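PDB 5JLD: arginyl-tRNA synthetase, putative from Plasmodium falciparum, which probably charges tRNA(Arg) with L-arginine at the expense of ATP, as a class I aminoacyl-tRNA synthetase. Local coordinates for residues 24-29 against 61-66; 261-266 against 270-275; 311-316 against 360-365; 510-515 against 554-559. All coordinates share one frame; numbering follows the deposited sequence.

Contact 1 (24-29 against 61-66); sequences KCFPSI and LNYENA
F26 and Y63 reach for each other from opposite directions, and their rings meet with planes that lie about 84° apart. The touching atoms are F26 CE1 and Y63 CE2, 4.1 Å apart. Y63 CE2 sits at the edge of the F26 ring, close to its plane, while F26 CE1 meets the Y63 ring obliquely, so the two rings do not overlap face on face. L61 crosses the F26 side chain at a slant and contributes one branch: its CD1 lies 3.9 Å from F26 CE1 and 4.1 Å from F26 CD1. CE1 is thus the F26 atom that meets both a leucine methyl and the tyrosine ring. The place is the N-terminal domain of the synthetase, where F26 is the first residue to leave helical geometry after helix 10-25. Residues 61-65 form the loop before helix 66-75, with N65 at the N-cap position. With CG anti to its carbonyl carbon (chi1 -49°), F26 throws its ring from the helix end toward that loop. C25 CB lies over one face of the F26 ring, 3.5 Å above the plane and toward the rim. I53 of helix 49-57 also touches F26, and Y63 packs on K68, I69 and F72 of helix 66-75.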
loop_
_atom_site.group_PDB
_atom_site.type_symbol
_atom_site.label_atom_id
_atom_site.label_comp_id
_atom_site.label_asym_id
_atom_site.label_seq_id
_atom_site.Cartn_x
_atom_site.Cartn_y
_atom_site.Cartn_z
ATOM N N LYS A 24 9.909 -29.075 -20.803
ATOM C CA LYS A 24 10.039 -30.489 -21.151
ATOM C C LYS A 24 9.375 -30.790 -22.508
ATOM O O LYS A 24 9.911 -31.544 -23.335
ATOM C CB LYS A 24 9.425 -31.342 -20.041
ATOM C CG LYS A 24 9.730 -32.834 -20.113
ATOM C CD LYS A 24 9.126 -33.570 -18.916
ATOM C CE LYS A 24 9.037 -35.075 -19.158
ATOM N NZ LYS A 24 8.126 -35.748 -18.177
ATOM N N CYS A 25 8.206 -30.190 -22.731
ATOM C CA CYS A 25 7.468 -30.354 -23.981
ATOM C C CYS A 25 8.219 -29.774 -25.167
ATOM O O CYS A 25 8.291 -30.383 -26.228
ATOM C CB CYS A 25 6.099 -29.676 -23.898
ATOM S SG CYS A 25 4.916 -30.518 -22.878
ATOM N N PHE A 26 8.754 -28.574 -24.977
ATOM C CA PHE A 26 9.420 -27.874 -26.055
ATOM C C PHE A 26 10.786 -27.350 -25.591
ATOM O O PHE A 26 10.930 -26.166 -25.306
ATOM C CB PHE A 26 8.520 -26.743 -26.556
ATOM C CG PHE A 26 7.094 -27.181 -26.828
ATOM C CD1 PHE A 26 6.792 -27.951 -27.948
ATOM C CD2 PHE A 26 6.062 -26.825 -25.967
ATOM C CE1 PHE A 26 5.484 -28.361 -28.212
ATOM C CE2 PHE A 26 4.752 -27.230 -26.219
ATOM C CZ PHE A 26 4.464 -28.002 -27.344
ATOM N N PRO A 27 11.789 -28.245 -25.518
ATOM C CA PRO A 27 13.103 -27.967 -24.905
ATOM C C PRO A 27 13.765 -26.671 -25.358
ATOM O O PRO A 27 14.320 -25.951 -24.521
ATOM C CB PRO A 27 13.943 -29.173 -25.328
ATOM C CG PRO A 27 12.945 -30.286 -25.480
ATOM C CD PRO A 27 11.676 -29.645 -25.981
ATOM N N SER A 28 13.692 -26.364 -26.649
ATOM C CA SER A 28 14.341 -25.171 -27.179
ATOM C C SER A 28 13.316 -24.069 -27.436
ATOM O O SER A 28 13.235 -23.524 -28.537
ATOM C CB SER A 28 15.108 -25.518 -28.458
ATOM O OG SER A 28 15.652 -24.368 -29.080
ATOM N N ILE A 29 12.533 -23.742 -26.411
ATOM C CA ILE A 29 11.521 -22.698 -26.523
ATOM C C ILE A 29 11.757 -21.632 -25.467
ATOM O O ILE A 29 12.232 -21.926 -24.370
ATOM C CB ILE A 29 10.076 -23.274 -26.386
ATOM C CG1 ILE A 29 9.063 -22.432 -27.161
ATOM C CG2 ILE A 29 9.652 -23.410 -24.918
ATOM C CD1 ILE A 29 7.642 -22.972 -27.069
ATOM N N LEU A 61 4.716 -27.262 -35.906
ATOM C CA LEU A 61 4.778 -28.542 -35.210
ATOM C C LEU A 61 3.575 -29.441 -35.503
ATOM O O LEU A 61 3.298 -30.382 -34.757
ATOM C CB LEU A 61 4.901 -28.300 -33.706
ATOM C CG LEU A 61 5.920 -27.230 -33.302
ATOM C CD1 LEU A 61 5.895 -26.982 -31.792
ATOM C CD2 LEU A 61 7.330 -27.578 -33.776
ATOM N N ASN A 62 2.861 -29.133 -36.582
ATOM C CA ASN A 62 1.788 -29.984 -37.093
ATOM C C ASN A 62 0.689 -30.333 -36.080
ATOM O O ASN A 62 0.104 -31.417 -36.150
ATOM C CB ASN A 62 2.391 -31.274 -37.654
ATOM N N TYR A 63 0.412 -29.423 -35.146
ATOM C CA TYR A 63 -0.705 -29.581 -34.211
ATOM C C TYR A 63 -2.002 -29.091 -34.848
ATOM O O TYR A 63 -2.013 -28.065 -35.527
ATOM C CB TYR A 63 -0.434 -28.822 -32.906
ATOM C CG TYR A 63 0.499 -29.550 -31.963
ATOM C CD1 TYR A 63 0.097 -30.713 -31.322
ATOM C CD2 TYR A 63 1.783 -29.083 -31.726
ATOM C CE1 TYR A 63 0.947 -31.392 -30.465
ATOM C CE2 TYR A 63 2.644 -29.751 -30.866
ATOM C CZ TYR A 63 2.219 -30.911 -30.242
ATOM O OH TYR A 63 3.059 -31.594 -29.390
ATOM N N GLU A 64 -3.093 -29.825 -34.638
ATOM C CA GLU A 64 -4.375 -29.492 -35.266
ATOM C C GLU A 64 -5.061 -28.280 -34.625
ATOM O O GLU A 64 -5.851 -27.586 -35.274
ATOM C CB GLU A 64 -5.322 -30.695 -35.219
ATOM C CG GLU A 64 -4.954 -31.840 -36.140
ATOM C CD GLU A 64 -5.872 -33.037 -35.944
ATOM O OE1 GLU A 64 -5.931 -33.908 -36.839
ATOM O OE2 GLU A 64 -6.533 -33.107 -34.886
ATOM N N ASN A 65 -4.756 -28.042 -33.352
ATOM C CA ASN A 65 -5.403 -26.992 -32.570
ATOM C C ASN A 65 -4.653 -26.743 -31.260
ATOM O O ASN A 65 -3.725 -27.480 -30.918
ATOM C CB ASN A 65 -6.852 -27.368 -32.277
ATOM C CG ASN A 65 -6.970 -28.703 -31.577
ATOM O OD1 ASN A 65 -6.667 -28.815 -30.384
ATOM N ND2 ASN A 65 -7.402 -29.724 -32.307
ATOM N N ALA A 66 -5.056 -25.713 -30.521
ATOM C CA ALA A 66 -4.381 -25.364 -29.278
ATOM C C ALA A 66 -4.620 -26.420 -28.175
ATOM O O ALA A 66 -3.733 -26.689 -27.340
ATOM C CB ALA A 66 -4.827 -23.959 -28.806
#

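Contact 2 (261-266 against 270-275); sequences KLYNIL and LEYVGE
The hydroxyl of Y263 is held by two hydrogen bonds, with S139 OG and with N176 ND2, which fix the far end of a ring that L270 and Y272 meet from different sides. This is the helix-to-strand turn that closes a beta-alpha-beta crossover of the Rossmann-type catalytic domain: the chain leaves helix 242-265 and within a few residues enters strand 271-272, an outermost strand of the parallel sheet, paired with 171-176. L270 comes over one face of the Y263 ring at about a right angle to that side chain. Its CD1 stands 4.1 Å from the ring centroid and 13° off the normal, a CH-pi contact. The leucine reaches it with CG between its backbone N and carbonyl carbon (chi1 43°), which swings the branch toward the helix although the CB bond does not head there. The ring is also touched by P141 and T155, and L270 itself lies against R174 and N176. Y272 takes the edge instead. Its hydroxyl, hydrogen-bonded to D260 OD1 one residue before 261-266, lies in the plane of the Y263 ring, with Y272 OH 3.7 Å from Y263 CE2.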
loop_
_atom_site.group_PDB
_atom_site.type_symbol
_atom_site.label_atom_id
_atom_site.label_comp_id
_atom_site.label_asym_id
_atom_site.label_seq_id
_atom_site.Cartn_x
_atom_site.Cartn_y
_atom_site.Cartn_z
ATOM N N LYS A 261 -1.427 16.466 15.009
ATOM C CA LYS A 261 -2.764 16.108 15.503
ATOM C C LYS A 261 -3.488 15.125 14.544
ATOM O O LYS A 261 -3.995 14.056 14.956
ATOM C CB LYS A 261 -3.611 17.363 15.713
ATOM C CG LYS A 261 -3.112 18.275 16.830
ATOM C CD LYS A 261 -3.648 19.693 16.666
ATOM C CE LYS A 261 -3.662 20.476 17.983
ATOM N NZ LYS A 261 -2.615 20.027 18.951
ATOM N N LEU A 262 -3.507 15.482 13.262
ATOM C CA LEU A 262 -4.110 14.634 12.250
ATOM C C LEU A 262 -3.429 13.257 12.192
ATOM O O LEU A 262 -4.098 12.205 12.237
ATOM C CB LEU A 262 -4.043 15.294 10.877
ATOM C CG LEU A 262 -4.575 14.418 9.736
ATOM C CD1 LEU A 262 -6.084 14.184 9.893
ATOM C CD2 LEU A 262 -4.250 15.009 8.380
ATOM N N TYR A 263 -2.101 13.266 12.093
ATOM C CA TYR A 263 -1.366 12.014 11.938
ATOM C C TYR A 263 -1.673 11.064 13.091
ATOM O O TYR A 263 -1.900 9.870 12.871
ATOM C CB TYR A 263 0.140 12.262 11.836
ATOM C CG TYR A 263 0.563 12.908 10.525
ATOM C CD1 TYR A 263 0.080 12.438 9.292
ATOM C CD2 TYR A 263 1.427 14.002 10.520
ATOM C CE1 TYR A 263 0.465 13.041 8.094
ATOM C CE2 TYR A 263 1.820 14.608 9.335
ATOM C CZ TYR A 263 1.341 14.133 8.130
ATOM O OH TYR A 263 1.738 14.759 6.977
ATOM N N ASN A 264 -1.722 11.554 14.328
ATOM C CA ASN A 264 -1.962 10.556 15.355
ATOM C C ASN A 264 -3.456 10.257 15.574
ATOM O O ASN A 264 -3.768 9.224 16.150
ATOM C CB ASN A 264 -1.253 10.917 16.667
ATOM C CG ASN A 264 -1.882 12.042 17.383
ATOM O OD1 ASN A 264 -3.055 11.989 17.742
ATOM N ND2 ASN A 264 -1.091 13.074 17.653
ATOM N N ILE A 265 -4.367 11.118 15.100
ATOM C CA ILE A 265 -5.772 10.694 14.973
ATOM C C ILE A 265 -5.881 9.497 14.003
ATOM O O ILE A 265 -6.680 8.572 14.205
ATOM C CB ILE A 265 -6.699 11.838 14.481
ATOM C CG1 ILE A 265 -6.886 12.895 15.564
ATOM C CG2 ILE A 265 -8.069 11.308 14.099
ATOM C CD1 ILE A 265 -7.972 13.916 15.248
ATOM N N LEU A 266 -5.059 9.522 12.957
ATOM C CA LEU A 266 -4.984 8.427 11.998
ATOM C C LEU A 266 -4.119 7.235 12.456
ATOM O O LEU A 266 -4.100 6.187 11.803
ATOM C CB LEU A 266 -4.448 8.962 10.665
ATOM C CG LEU A 266 -5.358 9.932 9.910
ATOM C CD1 LEU A 266 -4.644 10.497 8.679
ATOM C CD2 LEU A 266 -6.674 9.240 9.520
ATOM N N LEU A 270 5.330 8.946 10.782
ATOM C CA LEU A 270 6.322 9.194 9.744
ATOM C C LEU A 270 7.255 10.349 10.061
ATOM O O LEU A 270 6.918 11.257 10.819
ATOM C CB LEU A 270 5.646 9.418 8.389
ATOM C CG LEU A 270 4.391 10.292 8.296
ATOM C CD1 LEU A 270 4.563 11.687 8.576
ATOM C CD2 LEU A 270 3.971 10.198 6.834
ATOM N N GLU A 271 8.436 10.294 9.466
ATOM C CA GLU A 271 9.532 11.169 9.854
ATOM C C GLU A 271 9.619 12.398 8.965
ATOM O O GLU A 271 9.806 12.276 7.755
ATOM C CB GLU A 271 10.863 10.401 9.800
ATOM C CG GLU A 271 12.078 11.324 9.965
ATOM C CD GLU A 271 13.417 10.606 9.878
ATOM O OE1 GLU A 271 13.464 9.470 9.359
ATOM O OE2 GLU A 271 14.430 11.193 10.329
ATOM N N TYR A 272 9.490 13.585 9.559
ATOM C CA TYR A 272 9.736 14.821 8.812
ATOM C C TYR A 272 11.151 14.845 8.241
ATOM O O TYR A 272 12.121 14.816 8.986
ATOM C CB TYR A 272 9.527 16.066 9.690
ATOM C CG TYR A 272 8.095 16.297 10.074
ATOM C CD1 TYR A 272 7.143 16.619 9.105
ATOM C CD2 TYR A 272 7.677 16.175 11.398
ATOM C CE1 TYR A 272 5.821 16.830 9.443
ATOM C CE2 TYR A 272 6.345 16.370 11.747
ATOM C CZ TYR A 272 5.426 16.713 10.764
ATOM O OH TYR A 272 4.105 16.925 11.097
ATOM N N VAL A 273 11.252 14.878 6.918
ATOM C CA VAL A 273 12.509 15.147 6.228
ATOM C C VAL A 273 12.203 16.169 5.134
ATOM O O VAL A 273 11.980 15.819 3.980
ATOM C CB VAL A 273 13.137 13.861 5.625
ATOM C CG1 VAL A 273 14.482 14.175 5.004
ATOM C CG2 VAL A 273 13.291 12.777 6.694
ATOM N N GLY A 274 12.159 17.439 5.508
ATOM C CA GLY A 274 11.688 18.470 4.597
ATOM C C GLY A 274 12.634 18.795 3.460
ATOM O O GLY A 274 13.743 18.270 3.394
ATOM N N GLU A 275 12.184 19.658 2.557
ATOM C CA GLU A 275 13.057 20.241 1.546
ATOM C C GLU A 275 14.309 20.882 2.179
ATOM O O GLU A 275 15.421 20.722 1.673
ATOM C CB GLU A 275 12.283 21.285 0.727
ATOM C CG GLU A 275 11.181 20.670 -0.136
ATOM C CD GLU A 275 10.198 21.687 -0.697
ATOM O OE1 GLU A 275 10.145 22.838 -0.199
ATOM O OE2 GLU A 275 9.451 21.310 -1.628
#

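Contact 3 (311-316 against 360-365); sequences VPLFLQ and FDLIKK
The apolar part of this contact rests on one methyl of L362, which meets two leucines of the strand. L362 CD2 is 4.1 Å from L313 CD1 and 4.3 Å from L315 CD1; the two strand methyls, L313 CD1 and L315 CD1, are themselves 5.5 Å apart, so the helix leucine approaches both at once. L362 has CG anti to its backbone N (chi1 167°), beside the carbonyl carbon, and from there its side chain crosses that of L313 obliquely. All three leucines are buried. Polar interactions lie beside this apolar patch. D361 OD2 is hydrogen-bonded to Y304 OH and S306 OG, which ties the same helical turn to the strand 301-304 and the loop after it. K365 NZ is hydrogen-bonded to Y304 OH as well, and lies at a long 4.0 Å from D361 OD2, a weak ion pair. L315 and Q316 both face I302, a classic beta bulge in the edge strand 313-316 of the small antiparallel sheet. That strand runs next to 301-304, and helix 353-364 lies against it. V329 of helix 326-337 and L286 and L289 of helix 282-292 complete the surroundings of L315.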
loop_
_atom_site.group_PDB
_atom_site.type_symbol
_atom_site.label_atom_id
_atom_site.label_comp_id
_atom_site.label_asym_id
_atom_site.label_seq_id
_atom_site.Cartn_x
_atom_site.Cartn_y
_atom_site.Cartn_z
ATOM N N VAL A 311 9.702 17.424 -21.296
ATOM C CA VAL A 311 9.987 18.434 -20.284
ATOM C C VAL A 311 11.276 18.138 -19.519
ATOM O O VAL A 311 11.397 17.095 -18.874
ATOM C CB VAL A 311 8.825 18.568 -19.281
ATOM C CG1 VAL A 311 9.167 19.604 -18.199
ATOM C CG2 VAL A 311 7.541 18.962 -20.011
ATOM N N PRO A 312 12.249 19.055 -19.599
ATOM C CA PRO A 312 13.518 18.899 -18.870
ATOM C C PRO A 312 13.404 19.124 -17.353
ATOM O O PRO A 312 12.470 19.780 -16.885
ATOM C CB PRO A 312 14.404 19.978 -19.498
ATOM C CG PRO A 312 13.436 21.037 -19.886
ATOM C CD PRO A 312 12.199 20.331 -20.337
ATOM N N LEU A 313 14.349 18.577 -16.595
ATOM C CA LEU A 313 14.508 18.976 -15.190
ATOM C C LEU A 313 15.336 20.264 -15.103
ATOM O O LEU A 313 16.411 20.366 -15.689
ATOM C CB LEU A 313 15.164 17.863 -14.370
ATOM C CG LEU A 313 14.440 16.506 -14.444
ATOM C CD1 LEU A 313 15.212 15.414 -13.682
ATOM C CD2 LEU A 313 12.997 16.608 -13.933
ATOM N N PHE A 314 14.830 21.254 -14.381
ATOM C CA PHE A 314 15.582 22.497 -14.192
ATOM C C PHE A 314 16.395 22.405 -12.891
ATOM O O PHE A 314 15.838 22.331 -11.792
ATOM C CB PHE A 314 14.631 23.698 -14.203
ATOM C CG PHE A 314 13.887 23.863 -15.518
ATOM C CD1 PHE A 314 12.788 23.062 -15.817
ATOM C CD2 PHE A 314 14.291 24.808 -16.450
ATOM C CE1 PHE A 314 12.108 23.202 -17.020
ATOM C CE2 PHE A 314 13.611 24.956 -17.663
ATOM C CZ PHE A 314 12.520 24.153 -17.945
ATOM N N LEU A 315 17.714 22.359 -13.031
ATOM C CA LEU A 315 18.590 22.083 -11.893
ATOM C C LEU A 315 19.363 23.319 -11.419
ATOM O O LEU A 315 19.591 23.493 -10.226
ATOM C CB LEU A 315 19.548 20.942 -12.245
ATOM C CG LEU A 315 18.782 19.666 -12.649
ATOM C CD1 LEU A 315 19.710 18.515 -13.000
ATOM C CD2 LEU A 315 17.836 19.252 -11.538
ATOM N N GLN A 316 19.764 24.184 -12.344
ATOM C CA GLN A 316 20.341 25.462 -11.939
ATOM C C GLN A 316 19.710 26.574 -12.761
ATOM O O GLN A 316 19.635 26.462 -13.974
ATOM C CB GLN A 316 21.870 25.461 -12.096
ATOM C CG GLN A 316 22.544 26.821 -11.784
ATOM C CD GLN A 316 24.077 26.729 -11.670
ATOM O OE1 GLN A 316 24.623 25.841 -10.997
ATOM N NE2 GLN A 316 24.771 27.657 -12.329
ATOM N N PHE A 360 13.733 9.490 -12.498
ATOM C CA PHE A 360 14.303 8.143 -12.377
ATOM C C PHE A 360 15.275 7.932 -13.534
ATOM O O PHE A 360 16.403 7.467 -13.346
ATOM C CB PHE A 360 13.215 7.071 -12.383
ATOM C CG PHE A 360 12.278 7.137 -11.208
ATOM C CD1 PHE A 360 12.605 7.875 -10.065
ATOM C CD2 PHE A 360 11.064 6.452 -11.244
ATOM C CE1 PHE A 360 11.730 7.942 -8.985
ATOM C CE2 PHE A 360 10.183 6.500 -10.165
ATOM C CZ PHE A 360 10.517 7.241 -9.030
ATOM N N ASP A 361 14.817 8.316 -14.726
ATOM C CA ASP A 361 15.641 8.303 -15.926
ATOM C C ASP A 361 16.994 9.016 -15.717
ATOM O O ASP A 361 18.023 8.547 -16.207
ATOM C CB ASP A 361 14.866 8.938 -17.091
ATOM C CG ASP A 361 15.609 8.844 -18.412
ATOM O OD1 ASP A 361 15.720 7.727 -18.963
ATOM O OD2 ASP A 361 16.084 9.895 -18.901
ATOM N N LEU A 362 17.012 10.125 -14.981
ATOM C CA LEU A 362 18.309 10.788 -14.743
ATOM C C LEU A 362 19.158 9.959 -13.785
ATOM O O LEU A 362 20.360 9.740 -14.011
ATOM C CB LEU A 362 18.124 12.204 -14.189
ATOM C CG LEU A 362 19.380 12.881 -13.615
ATOM C CD1 LEU A 362 20.480 13.060 -14.676
ATOM C CD2 LEU A 362 19.023 14.221 -12.953
ATOM N N ILE A 363 18.514 9.460 -12.734
ATOM C CA ILE A 363 19.240 8.824 -11.636
ATOM C C ILE A 363 19.842 7.489 -12.109
ATOM O O ILE A 363 20.904 7.050 -11.647
ATOM C CB ILE A 363 18.309 8.615 -10.412
ATOM C CG1 ILE A 363 18.532 9.700 -9.343
ATOM C CG2 ILE A 363 18.509 7.241 -9.800
ATOM C CD1 ILE A 363 18.442 11.150 -9.834
ATOM N N LYS A 364 19.159 6.860 -13.058
ATOM C CA LYS A 364 19.606 5.598 -13.613
ATOM C C LYS A 364 20.866 5.800 -14.467
ATOM O O LYS A 364 21.620 4.859 -14.707
ATOM C CB LYS A 364 18.466 4.981 -14.429
ATOM C CG LYS A 364 17.862 3.706 -13.849
ATOM C CD LYS A 364 18.012 3.571 -12.340
ATOM C CE LYS A 364 17.371 2.265 -11.875
ATOM N NZ LYS A 364 17.817 1.732 -10.545
ATOM N N LYS A 365 21.103 7.037 -14.907
ATOM C CA LYS A 365 22.285 7.332 -15.712
ATOM C C LYS A 365 23.489 7.679 -14.833
ATOM O O LYS A 365 24.600 7.805 -15.336
ATOM C CB LYS A 365 22.004 8.479 -16.694
ATOM C CG LYS A 365 21.101 8.095 -17.866
ATOM C CD LYS A 365 20.931 9.228 -18.872
ATOM C CE LYS A 365 19.892 8.840 -19.931
ATOM N NZ LYS A 365 19.564 9.967 -20.863
#

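Contact 4 (510-515 against 554-559); sequences IYEINL and ENCKVL
In the helical DALR anticodon-binding domain, the first turn of helix 510-520 packs against the end of helix 536-556, where the chain leaves through a type I beta turn from C556 to L559. Two neighbouring pairs make the contact, Y511 with N555 and E512 with C556. The Y511 ring is sandwiched. N555 CB lies over one face, 3.9 Å from the ring centroid and 30° off its normal, a CH-pi contact; on the opposite face I510 CG2 stands over the centre, 3.8 Å above the plane. The amide of N555 does not stack flat on the ring, for the two planes are 60° apart. N555 ND2 stands over the CZ-OH bond, above the ring plane, 2.9 Å from Y511 OH. With CG anti to the carbonyl carbon of N555, chi1 -64° lays the amide over the same face that CB touches. Beyond the contact face, K557 NZ forms a salt bridge with E554 OE1 at 2.9 Å, meeting that oxygen nearly along its C-O axis. E512 is buried, and its OE2 accepts weak hydrogen bonds from S509 N and T508 OG1 just before its own helix. Bent at chi2, its chain brings E512 OE2 to 3.6 Å from C556 SG.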
loop_
_atom_site.group_PDB
_atom_site.type_symbol
_atom_site.label_atom_id
_atom_site.label_comp_id
_atom_site.label_asym_id
_atom_site.label_seq_id
_atom_site.Cartn_x
_atom_site.Cartn_y
_atom_site.Cartn_z
ATOM N N ILE A 510 -17.653 -28.117 -0.220
ATOM C CA ILE A 510 -17.088 -27.221 -1.212
ATOM C C ILE A 510 -16.811 -25.836 -0.598
ATOM O O ILE A 510 -15.913 -25.118 -1.050
ATOM C CB ILE A 510 -18.014 -27.083 -2.433
ATOM C CG1 ILE A 510 -17.310 -26.313 -3.556
ATOM C CG2 ILE A 510 -19.324 -26.406 -2.035
ATOM C CD1 ILE A 510 -15.956 -26.891 -3.931
ATOM N N TYR A 511 -17.544 -25.487 0.457
ATOM C CA TYR A 511 -17.420 -24.168 1.071
ATOM C C TYR A 511 -16.191 -24.082 1.968
ATOM O O TYR A 511 -15.550 -23.028 2.069
ATOM C CB TYR A 511 -18.687 -23.823 1.858
ATOM C CG TYR A 511 -19.927 -23.849 1.003
ATOM C CD1 TYR A 511 -20.147 -22.878 0.031
ATOM C CD2 TYR A 511 -20.873 -24.861 1.146
ATOM C CE1 TYR A 511 -21.281 -22.909 -0.768
ATOM C CE2 TYR A 511 -22.005 -24.900 0.351
ATOM C CZ TYR A 511 -22.202 -23.925 -0.605
ATOM O OH TYR A 511 -23.335 -23.964 -1.388
ATOM N N GLU A 512 -15.872 -25.200 2.611
ATOM C CA GLU A 512 -14.688 -25.297 3.460
ATOM C C GLU A 512 -13.440 -25.350 2.597
ATOM O O GLU A 512 -12.436 -24.719 2.915
ATOM C CB GLU A 512 -14.775 -26.523 4.364
ATOM C CG GLU A 512 -15.651 -26.308 5.583
ATOM C CD GLU A 512 -16.342 -27.580 6.022
ATOM O OE1 GLU A 512 -15.944 -28.162 7.049
ATOM O OE2 GLU A 512 -17.286 -27.998 5.327
ATOM N N ILE A 513 -13.531 -26.097 1.498
ATOM C CA ILE A 513 -12.508 -26.093 0.460
ATOM C C ILE A 513 -12.261 -24.673 -0.029
ATOM O O ILE A 513 -11.124 -24.214 -0.058
ATOM C CB ILE A 513 -12.899 -26.977 -0.755
ATOM C CG1 ILE A 513 -12.851 -28.458 -0.389
ATOM C CG2 ILE A 513 -11.954 -26.726 -1.921
ATOM C CD1 ILE A 513 -11.458 -28.939 -0.001
ATOM N N ASN A 514 -13.333 -23.981 -0.401
ATOM C CA ASN A 514 -13.215 -22.625 -0.953
ATOM C C ASN A 514 -12.627 -21.599 0.035
ATOM O O ASN A 514 -11.795 -20.741 -0.341
ATOM C CB ASN A 514 -14.582 -22.141 -1.436
ATOM C CG ASN A 514 -14.957 -22.710 -2.789
ATOM O OD1 ASN A 514 -14.218 -23.507 -3.362
ATOM N ND2 ASN A 514 -16.117 -22.306 -3.305
ATOM N N LEU A 515 -13.065 -21.694 1.291
ATOM C CA LEU A 515 -12.509 -20.858 2.344
ATOM C C LEU A 515 -11.010 -21.139 2.515
ATOM O O LEU A 515 -10.194 -20.211 2.543
ATOM C CB LEU A 515 -13.271 -21.077 3.659
ATOM C CG LEU A 515 -12.743 -20.266 4.851
ATOM C CD1 LEU A 515 -12.662 -18.796 4.458
ATOM C CD2 LEU A 515 -13.613 -20.428 6.073
ATOM N N GLU A 554 -23.246 -19.862 6.537
ATOM C CA GLU A 554 -24.619 -20.090 6.093
ATOM C C GLU A 554 -24.878 -21.521 5.640
ATOM O O GLU A 554 -26.019 -21.973 5.630
ATOM C CB GLU A 554 -24.976 -19.136 4.946
ATOM C CG GLU A 554 -24.882 -17.664 5.296
ATOM C CD GLU A 554 -25.800 -17.280 6.430
ATOM O OE1 GLU A 554 -26.886 -17.893 6.549
ATOM O OE2 GLU A 554 -25.438 -16.365 7.199
ATOM N N ASN A 555 -23.828 -22.236 5.257
ATOM C CA ASN A 555 -24.070 -23.540 4.669
ATOM C C ASN A 555 -23.553 -24.678 5.528
ATOM O O ASN A 555 -23.778 -25.852 5.209
ATOM C CB ASN A 555 -23.468 -23.607 3.271
ATOM C CG ASN A 555 -24.123 -22.627 2.318
ATOM O OD1 ASN A 555 -24.393 -21.482 2.682
ATOM N ND2 ASN A 555 -24.432 -23.086 1.112
ATOM N N CYS A 556 -22.894 -24.337 6.634
ATOM C CA CYS A 556 -22.401 -25.365 7.544
ATOM C C CYS A 556 -23.033 -25.245 8.923
ATOM O O CYS A 556 -22.860 -26.117 9.778
ATOM C CB CYS A 556 -20.879 -25.302 7.643
ATOM S SG CYS A 556 -20.033 -25.808 6.120
ATOM N N LYS A 557 -23.785 -24.165 9.118
ATOM C CA LYS A 557 -24.489 -23.898 10.367
ATOM C C LYS A 557 -25.575 -24.924 10.702
ATOM O O LYS A 557 -26.093 -24.933 11.815
ATOM C CB LYS A 557 -25.121 -22.504 10.306
ATOM C CG LYS A 557 -25.985 -22.305 9.064
ATOM C CD LYS A 557 -26.837 -21.053 9.140
ATOM C CE LYS A 557 -27.997 -21.127 8.152
ATOM N NZ LYS A 557 -28.619 -19.788 7.948
ATOM N N VAL A 558 -25.937 -25.773 9.742
ATOM C CA VAL A 558 -27.041 -26.723 9.948
ATOM C C VAL A 558 -26.574 -28.189 10.064
ATOM O O VAL A 558 -27.381 -29.101 10.286
ATOM C CB VAL A 558 -28.088 -26.604 8.812
ATOM C CG1 VAL A 558 -28.908 -25.336 8.978
ATOM C CG2 VAL A 558 -27.402 -26.636 7.438
ATOM N N LEU A 559 -25.273 -28.404 9.930
ATOM C CA LEU A 559 -24.673 -29.718 10.154
ATOM C C LEU A 559 -24.636 -30.093 11.644
ATOM O O LEU A 559 -24.821 -29.228 12.514
ATOM C CB LEU A 559 -23.257 -29.741 9.587
ATOM C CG LEU A 559 -23.129 -29.386 8.112
ATOM C CD1 LEU A 559 -21.669 -29.163 7.785
ATOM C CD2 LEU A 559 -23.717 -30.516 7.269
#

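Overall arrangement
Contact 3 is the buried one, contacts 2 and 4 are partly buried, and contact 1 lies at the surface, its centre about 41 Å from the centre of the chain. Contacts 2 and 3 share the catalytic domain, their nearest atoms about 12 Å apart, but hold different sheets: an outer strand of the parallel sheet in one, an outer strand of the small antiparallel sheet in the other. Contact 3 uses leucine methyls alone across its interface, whereas contact 2 adds tyrosine hydroxyls anchored by outside partners. Contact 1, in the N-terminal domain, joins the end of helix 10-25 to the loop before helix 66-75 by aromatic and aliphatic carbons; contact 4 joins helices and brings an amide and a carboxylate to its interface.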